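Local coordinates for angiotensin-converting enzyme (Anopheles gambiae, PDB 6S1Z), which probably cleaves dipeptides from the C-terminal end of peptides as a zinc-dependent dipeptidyl carboxypeptidase, like other angiotensin-converting enzymes, at residues K84-K89 and P372-G377; A328-F333 and Q363-Y368; K30-L35 and A56-E61. All coordinates share one frame; numbering follows the deposited sequence.

Contact 1: residues K84-K89 and P372-G377; sequences KRRIKK and PVEFRG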
loop_
_atom_site.group_PDB
_atom_site.type_symbol
_atom_site.label_atom_id
_atom_site.label_comp_id
_atom_site.label_asym_id
_atom_site.label_seq_id
_atom_site.Cartn_x
_atom_site.Cartn_y
_atom_site.Cartn_z
ATOM N N LYS A 84 -27.779 2.615 16.609
ATOM C CA LYS A 84 -27.327 1.254 16.882
ATOM C C LYS A 84 -25.946 0.998 16.293
ATOM O O LYS A 84 -25.141 0.266 16.880
ATOM C CB LYS A 84 -28.343 0.249 16.332
ATOM C CG LYS A 84 -29.753 0.426 16.888
ATOM C CD LYS A 84 -30.645 -0.749 16.522
ATOM C CE LYS A 84 -30.357 -1.962 17.394
ATOM N NZ LYS A 84 -30.881 -3.215 16.786
ATOM N N ARG A 85 -25.651 1.595 15.138
ATOM C CA ARG A 85 -24.302 1.518 14.589
ATOM C C ARG A 85 -23.289 2.096 15.569
ATOM O O ARG A 85 -22.294 1.448 15.910
ATOM C CB ARG A 85 -24.238 2.258 13.251
ATOM C CG ARG A 85 -22.932 2.073 12.488
ATOM C CD ARG A 85 -22.969 0.837 11.603
ATOM N NE ARG A 85 -21.840 0.797 10.675
ATOM C CZ ARG A 85 -21.773 1.496 9.546
ATOM N NH1 ARG A 85 -22.766 2.304 9.197
ATOM N NH2 ARG A 85 -20.706 1.393 8.764
ATOM N N ARG A 86 -23.541 3.317 16.050
ATOM C CA ARG A 86 -22.594 3.974 16.945
ATOM C C ARG A 86 -22.387 3.168 18.221
ATOM O O ARG A 86 -21.256 3.024 18.697
ATOM C CB ARG A 86 -23.078 5.386 17.280
ATOM C CG ARG A 86 -23.655 6.149 16.097
ATOM C CD ARG A 86 -23.572 7.652 16.300
ATOM N NE ARG A 86 -24.267 8.090 17.506
ATOM C CZ ARG A 86 -24.289 9.346 17.940
ATOM N NH1 ARG A 86 -24.946 9.657 19.049
ATOM N NH2 ARG A 86 -23.652 10.296 17.267
ATOM N N ILE A 87 -23.471 2.633 18.791
ATOM C CA ILE A 87 -23.369 1.902 20.051
ATOM C C ILE A 87 -22.446 0.700 19.911
ATOM O O ILE A 87 -21.839 0.256 20.895
ATOM C CB ILE A 87 -24.772 1.483 20.538
ATOM C CG1 ILE A 87 -25.620 2.713 20.885
ATOM C CG2 ILE A 87 -24.672 0.548 21.739
ATOM C CD1 ILE A 87 -25.085 3.548 22.041
ATOM N N LYS A 88 -22.319 0.153 18.699
ATOM C CA LYS A 88 -21.450 -0.989 18.456
ATOM C C LYS A 88 -20.262 -0.664 17.561
ATOM O O LYS A 88 -19.332 -1.474 17.479
ATOM C CB LYS A 88 -22.252 -2.144 17.835
ATOM C CG LYS A 88 -21.760 -3.529 18.245
ATOM C CD LYS A 88 -22.810 -4.605 17.992
ATOM C CE LYS A 88 -22.982 -4.897 16.510
ATOM N NZ LYS A 88 -23.987 -5.973 16.276
ATOM N N LYS A 89 -20.264 0.490 16.893
ATOM C CA LYS A 89 -19.117 0.924 16.106
ATOM C C LYS A 89 -18.090 1.682 16.938
ATOM O O LYS A 89 -16.968 1.895 16.465
ATOM C CB LYS A 89 -19.576 1.806 14.938
ATOM C CG LYS A 89 -18.607 1.852 13.764
ATOM C CD LYS A 89 -18.623 0.543 12.986
ATOM C CE LYS A 89 -17.624 0.555 11.841
ATOM N NZ LYS A 89 -17.533 -0.766 11.160
ATOM N N PRO A 372 -18.644 11.817 13.644
ATOM C CA PRO A 372 -18.217 11.369 14.973
ATOM C C PRO A 372 -17.086 10.358 14.871
ATOM O O PRO A 372 -16.877 9.716 13.838
ATOM C CB PRO A 372 -19.482 10.741 15.566
ATOM C CG PRO A 372 -20.298 10.345 14.386
ATOM C CD PRO A 372 -20.007 11.359 13.317
ATOM N N VAL A 373 -16.362 10.209 15.984
ATOM C CA VAL A 373 -15.125 9.428 15.997
ATOM C C VAL A 373 -15.301 8.072 15.329
ATOM O O VAL A 373 -14.353 7.535 14.742
ATOM C CB VAL A 373 -14.617 9.277 17.447
ATOM C CG1 VAL A 373 -15.554 8.390 18.255
ATOM C CG2 VAL A 373 -13.199 8.723 17.460
ATOM N N GLU A 374 -16.501 7.492 15.400
ATOM C CA GLU A 374 -16.725 6.194 14.772
ATOM C C GLU A 374 -16.623 6.296 13.256
ATOM O O GLU A 374 -15.877 5.543 12.620
ATOM C CB GLU A 374 -18.095 5.639 15.164
ATOM C CG GLU A 374 -18.346 5.564 16.655
ATOM C CD GLU A 374 -19.268 6.660 17.157
ATOM O OE1 GLU A 374 -19.131 7.061 18.330
ATOM O OE2 GLU A 374 -20.133 7.123 16.382
ATOM N N PHE A 375 -17.373 7.221 12.662
ATOM C CA PHE A 375 -17.461 7.347 11.217
ATOM C C PHE A 375 -16.359 8.227 10.636
ATOM O O PHE A 375 -16.497 8.719 9.510
ATOM C CB PHE A 375 -18.839 7.891 10.829
ATOM C CG PHE A 375 -19.983 7.182 11.505
ATOM C CD1 PHE A 375 -19.925 5.821 11.763
ATOM C CD2 PHE A 375 -21.117 7.881 11.887
ATOM C CE1 PHE A 375 -20.977 5.173 12.385
ATOM C CE2 PHE A 375 -22.171 7.236 12.510
ATOM C CZ PHE A 375 -22.099 5.882 12.758
ATOM N N ARG A 376 -15.269 8.432 11.376
ATOM C CA ARG A 376 -14.120 9.185 10.870
ATOM C C ARG A 376 -13.084 8.230 10.272
ATOM O O ARG A 376 -11.923 8.174 10.678
ATOM C CB ARG A 376 -13.514 10.038 11.979
ATOM C CG ARG A 376 -14.399 11.192 12.410
ATOM C CD ARG A 376 -13.660 12.175 13.298
ATOM N NE ARG A 376 -12.584 12.851 12.582
ATOM C CZ ARG A 376 -11.989 13.963 13.000
ATOM N NH1 ARG A 376 -12.366 14.539 14.134
ATOM N NH2 ARG A 376 -11.017 14.506 12.279
ATOM N N GLY A 377 -13.536 7.472 9.280
ATOM C CA GLY A 377 -12.680 6.512 8.614
ATOM C C GLY A 377 -13.311 6.052 7.321
ATOM O O GLY A 377 -14.521 6.189 7.115
#

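Contact 2: residues A328-F333 and Q363-Y368; sequences ASAWDF and QYYLQY. With KS8 (fosinoprilat), chain C.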
loop_
_atom_site.group_PDB
_atom_site.type_symbol
_atom_site.label_atom_id
_atom_site.label_comp_id
_atom_site.label_asym_id
_atom_site.label_seq_id
_atom_site.Cartn_x
_atom_site.Cartn_y
_atom_site.Cartn_z
ATOM N N ALA A 328 6.729 6.246 3.897
ATOM C CA ALA A 328 5.726 7.280 3.677
ATOM C C ALA A 328 4.425 6.936 4.389
ATOM O O ALA A 328 4.040 5.768 4.484
ATOM C CB ALA A 328 5.476 7.454 2.178
ATOM N N SER A 329 3.751 7.965 4.896
ATOM C CA SER A 329 2.524 7.768 5.652
ATOM C C SER A 329 1.749 9.076 5.699
ATOM O O SER A 329 2.296 10.155 5.462
ATOM C CB SER A 329 2.819 7.268 7.071
ATOM O OG SER A 329 3.707 8.144 7.746
ATOM N N ALA A 330 0.458 8.956 6.004
ATOM C CA ALA A 330 -0.434 10.094 6.174
ATOM C C ALA A 330 -1.223 9.902 7.459
ATOM O O ALA A 330 -1.712 8.801 7.734
ATOM C CB ALA A 330 -1.389 10.246 4.987
ATOM N N TRP A 331 -1.351 10.970 8.241
ATOM C CA TRP A 331 -1.881 10.883 9.592
ATOM C C TRP A 331 -3.140 11.723 9.748
ATOM O O TRP A 331 -3.334 12.728 9.057
ATOM C CB TRP A 331 -0.837 11.340 10.619
ATOM C CG TRP A 331 0.374 10.462 10.669
ATOM C CD1 TRP A 331 1.408 10.442 9.780
ATOM C CD2 TRP A 331 0.679 9.476 11.663
ATOM N NE1 TRP A 331 2.338 9.504 10.158
ATOM C CE2 TRP A 331 1.914 8.898 11.310
ATOM C CE3 TRP A 331 0.027 9.028 12.815
ATOM C CZ2 TRP A 331 2.510 7.893 12.069
ATOM C CZ3 TRP A 331 0.621 8.030 13.567
ATOM C CH2 TRP A 331 1.850 7.474 13.191
ATOM N N ASP A 332 -3.997 11.291 10.673
ATOM C CA ASP A 332 -5.170 12.047 11.099
ATOM C C ASP A 332 -5.149 12.102 12.620
ATOM O O ASP A 332 -5.450 11.107 13.286
ATOM C CB ASP A 332 -6.465 11.412 10.599
ATOM C CG ASP A 332 -7.698 12.185 11.038
ATOM O OD1 ASP A 332 -7.549 13.328 11.520
ATOM O OD2 ASP A 332 -8.817 11.644 10.908
ATOM N N PHE A 333 -4.795 13.260 13.170
ATOM C CA PHE A 333 -4.830 13.472 14.610
ATOM C C PHE A 333 -6.219 13.844 15.101
ATOM O O PHE A 333 -6.353 14.396 16.201
ATOM C CB PHE A 333 -3.824 14.557 15.001
ATOM C CG PHE A 333 -2.490 14.403 14.339
ATOM C CD1 PHE A 333 -2.259 14.951 13.089
ATOM C CD2 PHE A 333 -1.468 13.705 14.957
ATOM C CE1 PHE A 333 -1.039 14.805 12.470
ATOM C CE2 PHE A 333 -0.243 13.560 14.344
ATOM C CZ PHE A 333 -0.028 14.110 13.099
ATOM N N GLN A 363 -6.845 13.638 2.046
ATOM C CA GLN A 363 -8.146 14.105 1.578
ATOM C C GLN A 363 -9.277 13.383 2.297
ATOM O O GLN A 363 -10.237 14.008 2.760
ATOM C CB GLN A 363 -8.260 13.903 0.067
ATOM C CG GLN A 363 -9.632 14.235 -0.494
ATOM C CD GLN A 363 -10.042 15.662 -0.197
ATOM O OE1 GLN A 363 -11.125 15.914 0.332
ATOM N NE2 GLN A 363 -9.174 16.608 -0.537
ATOM N N TYR A 364 -9.178 12.056 2.395
ATOM C CA TYR A 364 -10.229 11.276 3.037
ATOM C C TYR A 364 -10.480 11.749 4.462
ATOM O O TYR A 364 -11.618 11.694 4.945
ATOM C CB TYR A 364 -9.851 9.795 3.027
ATOM C CG TYR A 364 -11.008 8.848 2.800
ATOM C CD1 TYR A 364 -12.298 9.179 3.196
ATOM C CD2 TYR A 364 -10.809 7.619 2.186
ATOM C CE1 TYR A 364 -13.353 8.313 2.989
ATOM C CE2 TYR A 364 -11.858 6.746 1.974
ATOM C CZ TYR A 364 -13.128 7.099 2.376
ATOM O OH TYR A 364 -14.176 6.231 2.169
ATOM N N TYR A 365 -9.436 12.214 5.151
ATOM C CA TYR A 365 -9.610 12.759 6.493
ATOM C C TYR A 365 -10.439 14.036 6.459
ATOM O O TYR A 365 -11.377 14.203 7.249
ATOM C CB TYR A 365 -8.245 13.032 7.125
ATOM C CG TYR A 365 -7.326 11.832 7.175
ATOM C CD1 TYR A 365 -7.826 10.555 7.388
ATOM C CD2 TYR A 365 -5.955 11.978 7.017
ATOM C CE1 TYR A 365 -6.985 9.457 7.439
ATOM C CE2 TYR A 365 -5.107 10.889 7.063
ATOM C CZ TYR A 365 -5.627 9.630 7.275
ATOM O OH TYR A 365 -4.785 8.543 7.324
ATOM N N LEU A 366 -10.106 14.950 5.545
ATOM C CA LEU A 366 -10.786 16.235 5.478
ATOM C C LEU A 366 -12.256 16.095 5.104
ATOM O O LEU A 366 -13.037 17.019 5.353
ATOM C CB LEU A 366 -10.078 17.139 4.467
ATOM C CG LEU A 366 -8.583 17.351 4.725
ATOM C CD1 LEU A 366 -7.906 18.024 3.541
ATOM C CD2 LEU A 366 -8.376 18.168 5.991
ATOM N N GLN A 367 -12.650 14.963 4.519
ATOM C CA GLN A 367 -14.026 14.799 4.069
ATOM C C GLN A 367 -14.943 14.339 5.197
ATOM O O GLN A 367 -16.086 14.799 5.288
ATOM C CB GLN A 367 -14.078 13.813 2.902
ATOM C CG GLN A 367 -13.377 14.312 1.646
ATOM C CD GLN A 367 -14.035 15.549 1.060
ATOM O OE1 GLN A 367 -15.102 15.969 1.506
ATOM N NE2 GLN A 367 -13.398 16.138 0.054
ATOM N N TYR A 368 -14.470 13.442 6.066
ATOM C CA TYR A 368 -15.286 12.944 7.167
ATOM C C TYR A 368 -14.854 13.503 8.519
ATOM O O TYR A 368 -15.217 12.945 9.559
ATOM C CB TYR A 368 -15.279 11.411 7.201
ATOM C CG TYR A 368 -13.921 10.739 7.291
ATOM C CD1 TYR A 368 -13.028 11.041 8.314
ATOM C CD2 TYR A 368 -13.553 9.764 6.373
ATOM C CE1 TYR A 368 -11.801 10.414 8.400
ATOM C CE2 TYR A 368 -12.329 9.131 6.454
ATOM C CZ TYR A 368 -11.457 9.460 7.468
ATOM O OH TYR A 368 -10.238 8.828 7.551
HETATM C C04 KS8 C . 1.376 3.830 4.894
HETATM C C05 KS8 C . 0.203 3.251 5.799
HETATM C C06 KS8 C . 0.687 2.946 7.277
HETATM C C07 KS8 C . 0.227 4.015 8.277
HETATM C C08 KS8 C . 0.719 3.700 9.764
HETATM C C09 KS8 C . -0.026 2.855 10.578
HETATM C C10 KS8 C . 0.403 2.581 11.868
HETATM C C11 KS8 C . 1.596 3.159 12.354
HETATM C C12 KS8 C . 2.333 3.992 11.550
HETATM C C13 KS8 C . 1.903 4.272 10.247
HETATM C C14 KS8 C . 2.190 3.910 2.022
HETATM C C15 KS8 C . 2.302 2.382 1.687
HETATM C C18 KS8 C . 3.184 2.729 -0.675
HETATM C C19 KS8 C . 2.849 1.940 -1.991
HETATM C C20 KS8 C . 2.563 0.490 -1.476
HETATM C C21 KS8 C . 2.971 0.450 -0.157
HETATM C C22 KS8 C . 4.416 0.009 -0.027
HETATM C C25 KS8 C . 1.676 2.484 -2.703
HETATM C C26 KS8 C . 1.931 3.958 -3.110
HETATM C C27 KS8 C . 2.856 4.124 -4.319
HETATM C C28 KS8 C . 2.311 3.366 -5.513
HETATM C C29 KS8 C . 2.190 1.878 -5.162
HETATM C C30 KS8 C . 1.307 1.640 -3.928
HETATM N N17 KS8 C . 2.804 1.935 0.339
HETATM O O01 KS8 C . -0.325 3.309 2.826
HETATM O O03 KS8 C . 0.333 5.700 3.079
HETATM O O16 KS8 C . 1.992 1.575 2.506
HETATM O O23 KS8 C . 5.360 0.751 -0.457
HETATM O O24 KS8 C . 4.671 -1.047 0.489
HETATM P P02 KS8 C . 0.792 4.210 3.173
#

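Contact 3: residues K30-L35 and A56-E61; sequences KAHQTL and AADFAE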
loop_
_atom_site.group_PDB
_atom_site.type_symbol
_atom_site.label_atom_id
_atom_site.label_comp_id
_atom_site.label_asym_id
_atom_site.label_seq_id
_atom_site.Cartn_x
_atom_site.Cartn_y
_atom_site.Cartn_z
ATOM N N LYS A 30 -7.948 9.775 21.575
ATOM C CA LYS A 30 -7.448 9.344 20.274
ATOM C C LYS A 30 -6.338 10.271 19.795
ATOM O O LYS A 30 -5.249 9.821 19.423
ATOM C CB LYS A 30 -8.585 9.310 19.249
ATOM C CG LYS A 30 -9.395 8.019 19.198
ATOM C CD LYS A 30 -8.547 6.822 18.789
ATOM C CE LYS A 30 -9.416 5.642 18.373
ATOM N NZ LYS A 30 -8.617 4.413 18.111
ATOM N N ALA A 31 -6.602 11.581 19.800
ATOM C CA ALA A 31 -5.593 12.545 19.374
ATOM C C ALA A 31 -4.373 12.498 20.283
ATOM O O ALA A 31 -3.233 12.558 19.808
ATOM C CB ALA A 31 -6.191 13.952 19.349
ATOM N N HIS A 32 -4.590 12.397 21.596
ATOM C CA HIS A 32 -3.472 12.258 22.523
ATOM C C HIS A 32 -2.639 11.029 22.184
ATOM O O HIS A 32 -1.408 11.104 22.084
ATOM C CB HIS A 32 -3.992 12.182 23.958
ATOM C CG HIS A 32 -2.914 12.045 24.987
ATOM N ND1 HIS A 32 -3.121 11.434 26.205
ATOM C CD2 HIS A 32 -1.620 12.447 24.983
ATOM C CE1 HIS A 32 -2.001 11.461 26.904
ATOM N NE2 HIS A 32 -1.075 12.069 26.186
ATOM N N GLN A 33 -3.297 9.882 22.002
ATOM C CA GLN A 33 -2.589 8.675 21.590
ATOM C C GLN A 33 -2.050 8.803 20.171
ATOM O O GLN A 33 -0.972 8.278 19.868
ATOM C CB GLN A 33 -3.519 7.466 21.707
ATOM C CG GLN A 33 -2.948 6.161 21.167
ATOM C CD GLN A 33 -3.887 5.489 20.184
ATOM O OE1 GLN A 33 -5.023 5.154 20.522
ATOM N NE2 GLN A 33 -3.420 5.301 18.955
ATOM N N THR A 34 -2.779 9.491 19.293
ATOM C CA THR A 34 -2.315 9.665 17.921
ATOM C C THR A 34 -1.129 10.618 17.863
ATOM O O THR A 34 -0.135 10.349 17.178
ATOM C CB THR A 34 -3.459 10.176 17.044
ATOM O OG1 THR A 34 -4.533 9.227 17.055
ATOM C CG2 THR A 34 -2.986 10.389 15.615
ATOM N N LEU A 35 -1.215 11.742 18.576
ATOM C CA LEU A 35 -0.099 12.683 18.616
ATOM C C LEU A 35 1.145 12.022 19.194
ATOM O O LEU A 35 2.243 12.145 18.637
ATOM C CB LEU A 35 -0.486 13.915 19.435
ATOM C CG LEU A 35 0.603 14.976 19.608
ATOM C CD1 LEU A 35 1.036 15.536 18.260
ATOM C CD2 LEU A 35 0.121 16.090 20.525
ATOM N N ALA A 56 -1.499 5.341 24.770
ATOM C CA ALA A 56 -2.236 4.153 24.355
ATOM C C ALA A 56 -2.866 3.462 25.557
ATOM O O ALA A 56 -4.070 3.178 25.565
ATOM C CB ALA A 56 -1.307 3.198 23.606
ATOM N N ALA A 57 -2.064 3.185 26.587
ATOM C CA ALA A 57 -2.609 2.616 27.815
ATOM C C ALA A 57 -3.659 3.540 28.419
ATOM O O ALA A 57 -4.741 3.093 28.816
ATOM C CB ALA A 57 -1.482 2.349 28.812
ATOM N N ASP A 58 -3.356 4.839 28.496
ATOM C CA ASP A 58 -4.355 5.804 28.946
ATOM C C ASP A 58 -5.596 5.763 28.069
ATOM O O ASP A 58 -6.701 6.057 28.540
ATOM C CB ASP A 58 -3.770 7.216 28.948
ATOM C CG ASP A 58 -2.798 7.445 30.085
ATOM O OD1 ASP A 58 -2.584 6.510 30.886
ATOM O OD2 ASP A 58 -2.251 8.565 30.182
ATOM N N PHE A 59 -5.436 5.412 26.792
ATOM C CA PHE A 59 -6.584 5.320 25.902
ATOM C C PHE A 59 -7.340 4.014 26.106
ATOM O O PHE A 59 -8.573 4.008 26.179
ATOM C CB PHE A 59 -6.140 5.445 24.447
ATOM C CG PHE A 59 -7.280 5.472 23.486
ATOM C CD1 PHE A 59 -7.876 6.670 23.145
ATOM C CD2 PHE A 59 -7.779 4.301 22.946
ATOM C CE1 PHE A 59 -8.934 6.704 22.273
ATOM C CE2 PHE A 59 -8.841 4.328 22.070
ATOM C CZ PHE A 59 -9.420 5.534 21.733
ATOM N N ALA A 60 -6.616 2.894 26.183
ATOM C CA ALA A 60 -7.262 1.610 26.423
ATOM C C ALA A 60 -8.172 1.679 27.642
ATOM O O ALA A 60 -9.278 1.127 27.634
ATOM C CB ALA A 60 -6.208 0.518 26.603
ATOM N N GLU A 61 -7.723 2.361 28.697
ATOM C CA GLU A 61 -8.575 2.566 29.863
ATOM C C GLU A 61 -9.871 3.271 29.485
ATOM O O GLU A 61 -10.919 3.008 30.087
ATOM C CB GLU A 61 -7.817 3.367 30.923
ATOM C CG GLU A 61 -6.552 2.683 31.432
ATOM C CD GLU A 61 -5.641 3.624 32.199
ATOM O OE1 GLU A 61 -5.988 4.818 32.331
ATOM O OE2 GLU A 61 -4.574 3.170 32.664
#

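Contact 1: residues K84-K89 and P372-G377
The loop that follows the helix of the probable HExxH zinc motif, 349-368, receives the end of helix 82-89: R85, R86 and K89 rest on its P372, E374 and F375. No hydrogen bond crosses between the two segments, which meet mainly through carbon. The phenyl ring of F375 suits this place because its apolar rim (CE1, CZ, CE2) is lined by methylenes of R85 and R86. R85 brings CG to within 3.7 Å of CE1 of F375, close to the ring plane, so the methylene meets an edge. From R86, CG comes 3.7 Å from CZ of the same ring, and its side chain runs at about a right angle to the phenylalanine. R86 also lies against E374: its CD is 3.5 Å from OE2, with CB as close. OE2 lies well out of the guanidinium plane, 4.4 Å from NE, so no N-H points at it and any attraction is probably only between charges. The salt-bridge partner of R86 is E23 on helix 12-42, reached by NH2; CG of P372 lies at the edge of the R86 guanidinium. The bend in the R86 chain (chi3 -58°) helps to turn its end that way. The stems of K89 and E374 run antiparallel alongside each other, CG of the lysine 4.1 Å from CB of the glutamate. Beyond the loop comes helix 381-396, which bears E385, probably the third zinc ligand, as in the mainly helical gluzincin fold of angiotensin-converting enzymes.

Contact 2: residues A328-F333 and Q363-Y368
Y365 and D332 meet because the tyrosine sets CG beside its own backbone N (chi1 -56°), whereas the aspartate swings its carboxylate opposite the N (chi1 180°), and the aspartate then runs over the ring in the opposite sense to the tyrosine. CB of D332 lands over the ring centre of Y365, 3.4 Å from the centroid and almost on the ring normal, a CH-pi contact. The phenol end reaches the backbone of strand 329-332: OH of Y365 donates to O of A330 over 3.1 Å, the donor standing 61° out of the carbonyl plane. A330 suits its place because its small methyl touches the tyrosine, CE2 of Y365 being 4.3 Å from CB of A330, and also E358 and H361 of the probable HExxH motif. D332 OD1 accepts a bond from the N of F334, and Y368 OH is bonded to H384. On the same strand, O of A328 lies 3.3 Å from C04 of fosinoprilat, and CH2 of W331 is 3.9 Å from the inhibitor's C12. A tyrosine here thus combines an apolar face with a polar end, tying a strand that borders the inhibitor to the helix of the probable zinc motif by one hydrogen bond and one CH-pi contact.

Contact 3: residues K30-L35 and A56-E61
K30 meets F59 with almost its whole length: its methylenes pass the far end of the ring, CD lying 3.3 Å from CZ and CG 3.4 Å from CE1. The backbone takes part as well, since N of K30 is 3.3 Å from CE1 of F59. A lysine is apt here because its stem is apolar enough to lie against the CZ end of the ring; NZ of K30 stays beside it, 3.9 Å from CZ of F59. The chain achieves this by bending early, at chi2 (-63°). One turn of the helix is not yet complete when H32 points toward the other segment; OD2 of D58 sits at the edge of the imidazole near its plane, but ND1 of H32 is 5.0 Å from it and no hydrogen bond forms. D58 has a weak, long ion pair with K54. The pairing belongs to an antiparallel helical hairpin: helix 12-42 and helix 46-68 are joined by a short turn, and the axes of the two short segments pass 8.9 Å apart at 158°. In angiotensin-converting enzymes the N-terminal helices form a lid over the active-site channel. Q33 follows, on the face turned to the partner helix. Its CG is 3.8 Å from CA of A56, a close approach that the small alanine permits; the A56 methyl also touches F103 and L107 of helix 100-118. The glutamine bends so that OE1 lies over one face of F59, offset toward the rim and 3.7 Å from CG, with the amide almost perpendicular to the ring at 86°. F59 itself is buried, and Y26 of helix 12-42 meets it edge-to-face.

Along the chain, contact 3 closes first, between helices 12-42 and 46-68; contact 1 then opens on the next helix, 82-89, and contact 2 falls within the span it closes. The centres are about 17 Å apart for contacts 1 and 2 and for 1 and 3, and about 18 Å for 2 and 3. Contacts 1 and 2 meet where R376 and G377 pack on Y368, near the end of helix 349-368. F333 and D332 touch A31 and T34, bringing contact 2 against helix 12-42, and V373 touches K30 between contacts 1 and 3. The N-terminal helices are thereby connected to the strand and helix bordering the zinc and inhibitor site.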